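Local coordinates for ankyrin repeat family protein (Enterococcus faecalis, PDB 3HRA), which is of unknown function but, as a stack of ankyrin repeats, probably serves as a scaffold for binding other proteins, at residues Q15-T18 with K19-K22; P42-I45 with A46-N50. All coordinates share one frame; numbering follows the deposited sequence.

Contact 1. Residues Q15-T18 with K19-K22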
loop_
_atom_site.group_PDB
_atom_site.type_symbol
_atom_site.label_atom_id
_atom_site.label_comp_id
_atom_site.label_asym_id
_atom_site.label_seq_id
_atom_site.Cartn_x
_atom_site.Cartn_y
_atom_site.Cartn_z
ATOM N N GLN A 15 -9.608 -11.738 -17.215
ATOM C CA GLN A 15 -8.999 -12.750 -18.086
ATOM C C GLN A 15 -7.497 -12.559 -18.306
ATOM O O GLN A 15 -6.878 -13.320 -19.059
ATOM C CB GLN A 15 -9.748 -12.821 -19.422
ATOM C CG GLN A 15 -11.135 -13.448 -19.280
ATOM C CD GLN A 15 -11.892 -13.482 -20.573
ATOM O OE1 GLN A 15 -13.092 -13.756 -20.591
ATOM N NE2 GLN A 15 -11.202 -13.205 -21.675
ATOM N N ARG A 16 -6.918 -11.564 -17.629
ATOM C CA ARG A 16 -5.476 -11.325 -17.636
ATOM C C ARG A 16 -4.991 -11.114 -19.057
ATOM O O ARG A 16 -3.860 -11.487 -19.388
ATOM C CB ARG A 16 -4.741 -12.521 -17.031
ATOM C CG ARG A 16 -5.476 -13.165 -15.856
ATOM C CD ARG A 16 -5.362 -12.325 -14.588
ATOM N NE ARG A 16 -3.964 -12.083 -14.237
ATOM C CZ ARG A 16 -3.203 -12.888 -13.498
ATOM N NH1 ARG A 16 -3.683 -14.027 -12.996
ATOM N NH2 ARG A 16 -1.932 -12.567 -13.283
ATOM N N ASP A 17 -5.854 -10.518 -19.885
ATOM C CA ASP A 17 -5.627 -10.459 -21.325
ATOM C C ASP A 17 -5.099 -9.081 -21.706
ATOM O O ASP A 17 -5.855 -8.168 -22.037
ATOM C CB ASP A 17 -6.920 -10.799 -22.074
ATOM C CG ASP A 17 -6.691 -11.048 -23.569
ATOM O OD1 ASP A 17 -5.653 -10.603 -24.105
ATOM O OD2 ASP A 17 -7.554 -11.688 -24.207
ATOM N N THR A 18 -3.780 -8.948 -21.635
ATOM C CA THR A 18 -3.113 -7.669 -21.852
ATOM C C THR A 18 -3.450 -7.084 -23.238
ATOM O O THR A 18 -3.732 -5.888 -23.374
ATOM C CB THR A 18 -1.602 -7.858 -21.730
ATOM O OG1 THR A 18 -1.314 -8.405 -20.436
ATOM C CG2 THR A 18 -0.879 -6.531 -21.910
ATOM N N LYS A 19 -3.405 -7.925 -24.265
ATOM C CA LYS A 19 -3.683 -7.459 -25.626
ATOM C C LYS A 19 -5.125 -6.976 -25.780
ATOM O O LYS A 19 -5.371 -5.948 -26.416
ATOM C CB LYS A 19 -3.357 -8.546 -26.650
ATOM C CG LYS A 19 -1.880 -8.905 -26.682
ATOM C CD LYS A 19 -1.594 -9.983 -27.728
ATOM C CE LYS A 19 -0.512 -10.937 -27.230
ATOM N NZ LYS A 19 0.585 -10.206 -26.537
ATOM N N LYS A 20 -6.075 -7.707 -25.202
ATOM C CA LYS A 20 -7.483 -7.275 -25.220
ATOM C C LYS A 20 -7.694 -5.958 -24.468
ATOM O O LYS A 20 -8.457 -5.103 -24.914
ATOM C CB LYS A 20 -8.396 -8.366 -24.636
ATOM C CG LYS A 20 -9.902 -8.091 -24.780
ATOM C CD LYS A 20 -10.312 -7.993 -26.248
ATOM C CE LYS A 20 -11.819 -7.808 -26.382
ATOM N NZ LYS A 20 -12.298 -7.922 -27.788
ATOM N N VAL A 21 -7.033 -5.796 -23.321
ATOM C CA VAL A 21 -7.053 -4.525 -22.590
ATOM C C VAL A 21 -6.604 -3.359 -23.461
ATOM O O VAL A 21 -7.288 -2.340 -23.538
ATOM C CB VAL A 21 -6.199 -4.575 -21.313
ATOM C CG1 VAL A 21 -5.992 -3.150 -20.768
ATOM C CG2 VAL A 21 -6.872 -5.437 -20.292
ATOM N N LYS A 22 -5.477 -3.522 -24.148
ATOM C CA LYS A 22 -4.938 -2.451 -24.976
ATOM C C LYS A 22 -5.839 -2.165 -26.169
ATOM O O LYS A 22 -5.980 -1.013 -26.561
ATOM C CB LYS A 22 -3.510 -2.770 -25.415
ATOM C CG LYS A 22 -2.543 -2.700 -24.272
ATOM C CD LYS A 22 -1.128 -3.129 -24.654
ATOM C CE LYS A 22 -0.133 -2.699 -23.589
ATOM N NZ LYS A 22 1.284 -2.891 -24.023
HETATM O O HOH W 1 -2.655 -10.991 -24.073
#
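D17 meets K20 at the start of helix 18-25, where the aspartate side chain curls back over the first turn. With CG anti to the backbone N (chi1 -168°), its carboxylate lies beside the first-turn amides of the helix, and OD1 accepts from K20 N at 3.1 Å. The amide arrives from above the carboxylate plane, 68° out of it, yet its N-H points almost straight at the oxygen. D17 is the N-cap residue and this is its capping bond. Below it the backbone is close-packed: D17 O takes V21 N at 2.9 Å, T18 O takes K22 N at 3.0 Å, and V21 CG2 presses on D17 O at 3.4 Å. V21 is buried, its side chain set against L9 and A12 of helix 8-14 and I54 of helix 52-60. The outer side is looser and wet. A water donates to D17 OD1 at 3.0 Å and accepts from K19 N. K20 touches the carboxylate through CB, 3.4 Å from D17 CG, while K20 NZ forms a salt bridge with E23, and K22 NZ one with E53. One carboxylate oxygen thus serves two first-turn amides, directly and through water, and its negative charge would be expected to suit the helix dipole's positive end.

Contact 2. Residues P42-I45 with A46-N50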
loop_
_atom_site.group_PDB
_atom_site.type_symbol
_atom_site.label_atom_id
_atom_site.label_comp_id
_atom_site.label_asym_id
_atom_site.label_seq_id
_atom_site.Cartn_x
_atom_site.Cartn_y
_atom_site.Cartn_z
ATOM N N PRO A 42 -11.161 -2.033 -13.398
ATOM C CA PRO A 42 -10.158 -2.840 -14.088
ATOM C C PRO A 42 -8.771 -2.631 -13.486
ATOM O O PRO A 42 -8.014 -3.605 -13.354
ATOM C CB PRO A 42 -10.255 -2.330 -15.530
ATOM C CG PRO A 42 -11.703 -1.994 -15.671
ATOM C CD PRO A 42 -12.055 -1.349 -14.351
ATOM N N LEU A 43 -8.454 -1.397 -13.092
ATOM C CA LEU A 43 -7.144 -1.130 -12.511
ATOM C C LEU A 43 -6.982 -1.887 -11.200
ATOM O O LEU A 43 -5.961 -2.522 -10.980
ATOM C CB LEU A 43 -6.883 0.369 -12.319
ATOM C CG LEU A 43 -5.552 0.701 -11.622
ATOM C CD1 LEU A 43 -4.314 0.129 -12.344
ATOM C CD2 LEU A 43 -5.431 2.220 -11.415
ATOM N N ASN A 44 -7.995 -1.841 -10.339
ATOM C CA ASN A 44 -7.906 -2.576 -9.090
ATOM C C ASN A 44 -7.726 -4.084 -9.323
ATOM O O ASN A 44 -6.963 -4.735 -8.599
ATOM C CB ASN A 44 -9.091 -2.253 -8.167
ATOM C CG ASN A 44 -8.664 -2.099 -6.691
ATOM O OD1 ASN A 44 -7.578 -2.515 -6.300
ATOM N ND2 ASN A 44 -9.525 -1.501 -5.885
ATOM N N ILE A 45 -8.384 -4.635 -10.342
ATOM C CA ILE A 45 -8.241 -6.059 -10.654
ATOM C C ILE A 45 -6.792 -6.343 -11.050
ATOM O O ILE A 45 -6.167 -7.300 -10.567
ATOM C CB ILE A 45 -9.210 -6.499 -11.780
ATOM C CG1 ILE A 45 -10.654 -6.462 -11.268
ATOM C CG2 ILE A 45 -8.867 -7.907 -12.288
ATOM C CD1 ILE A 45 -11.678 -6.476 -12.344
ATOM N N ALA A 46 -6.251 -5.498 -11.918
ATOM C CA ALA A 46 -4.856 -5.643 -12.347
ATOM C C ALA A 46 -3.879 -5.570 -11.174
ATOM O O ALA A 46 -2.895 -6.299 -11.136
ATOM C CB ALA A 46 -4.508 -4.600 -13.405
ATOM N N VAL A 47 -4.132 -4.685 -10.221
ATOM C CA VAL A 47 -3.225 -4.553 -9.077
ATOM C C VAL A 47 -3.261 -5.805 -8.198
ATOM O O VAL A 47 -2.221 -6.291 -7.758
ATOM C CB VAL A 47 -3.516 -3.278 -8.246
ATOM C CG1 VAL A 47 -2.680 -3.261 -6.979
ATOM C CG2 VAL A 47 -3.226 -2.044 -9.080
ATOM N N HIS A 48 -4.465 -6.321 -7.960
ATOM C CA HIS A 48 -4.654 -7.577 -7.236
ATOM C C HIS A 48 -3.905 -8.727 -7.918
ATOM O O HIS A 48 -3.256 -9.528 -7.253
ATOM C CB HIS A 48 -6.153 -7.909 -7.114
ATOM C CG HIS A 48 -6.862 -7.142 -6.033
ATOM N ND1 HIS A 48 -7.082 -5.780 -6.105
ATOM C CD2 HIS A 48 -7.397 -7.541 -4.854
ATOM C CE1 HIS A 48 -7.722 -5.377 -5.022
ATOM N NE2 HIS A 48 -7.922 -6.426 -4.244
ATOM N N ASN A 49 -3.975 -8.780 -9.247
ATOM C CA ASN A 49 -3.323 -9.820 -10.044
ATOM C C ASN A 49 -1.814 -9.609 -10.258
ATOM O O ASN A 49 -1.106 -10.516 -10.723
ATOM C CB ASN A 49 -3.979 -9.915 -11.423
ATOM C CG ASN A 49 -5.296 -10.665 -11.400
ATOM O OD1 ASN A 49 -5.476 -11.601 -10.633
ATOM N ND2 ASN A 49 -6.220 -10.259 -12.260
ATOM N N ASN A 50 -1.339 -8.414 -9.915
ATOM C CA ASN A 50 0.009 -7.948 -10.285
ATOM C C ASN A 50 0.284 -8.054 -11.788
ATOM O O ASN A 50 1.371 -8.454 -12.211
ATOM C CB ASN A 50 1.128 -8.608 -9.468
ATOM C CG ASN A 50 2.412 -7.788 -9.475
ATOM O OD1 ASN A 50 2.385 -6.565 -9.616
ATOM N ND2 ASN A 50 3.552 -8.466 -9.319
#
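H48 grips the backbone of N44 twice, one turn back along helix 42-49. Its main-chain N gives the regular helical bond to N44 O at 3.0 Å, and its ring nitrogen ND1 donates to the same oxygen at 2.7 Å. The two donors reach the carbonyl from opposite faces of its plane; ND1 stands 43° out of that plane, and its bond is bent at the hydrogen. The ring can fold back this way because CG lies beside the backbone N of H48 (chi1 -79°). N44 OD1 comes to the ring edge in plane, 3.1 Å from H48 CE1, the amide being turned 66° from the ring. N44 ND2 is bonded to D73 O, which fixes the amide. The H48 ring is stacked with Y78 of helix 75-81.

Helix 42-49 lies in a predicted ankyrin repeat (38-70), consistent with the first of its two antiparallel helices, and L43, V47, I45, P42 and A46 make its apolar contacts. L43 CD1 meets V47 CG2 at 4.1 Å, the leucine leaning on A55 and I59 of helix 52-60 and the valine on Y78 and A79 of helix 75-81. I45 packs on L10 and N14 of helix 8-14; it also runs side by side with the polar N49, in the same direction, I45 CG2 touching N49 ND2 at 3.5 Å. P42 packs against L9 and L58, A46 against I54. At the C-terminal end N50 turns to positive phi in a Schellman motif, its N bonded to V47 O at 3.2 Å. R84 also bonds to this end, NE donating to V47 O and NH2 to H48 O.

Contacts 1 and 2 follow each other along the chain, their centres 12 Å apart and on the same side of the chain's centre. Contact 1 lies at the surface, at the turn between helices 8-14 and 18-25, whereas contact 2 is buried in the next helix, 42-49. They touch directly where R16 CD lies 3.2 Å from N49 ND2, and R16 NE forms a salt bridge with D51 just beyond contact 2. Both also share helix 52-60, since I54 packs against T18 and V21 of contact 1 and against A46 of contact 2. Neighbouring turns and helices are thereby joined within the ankyrin stack.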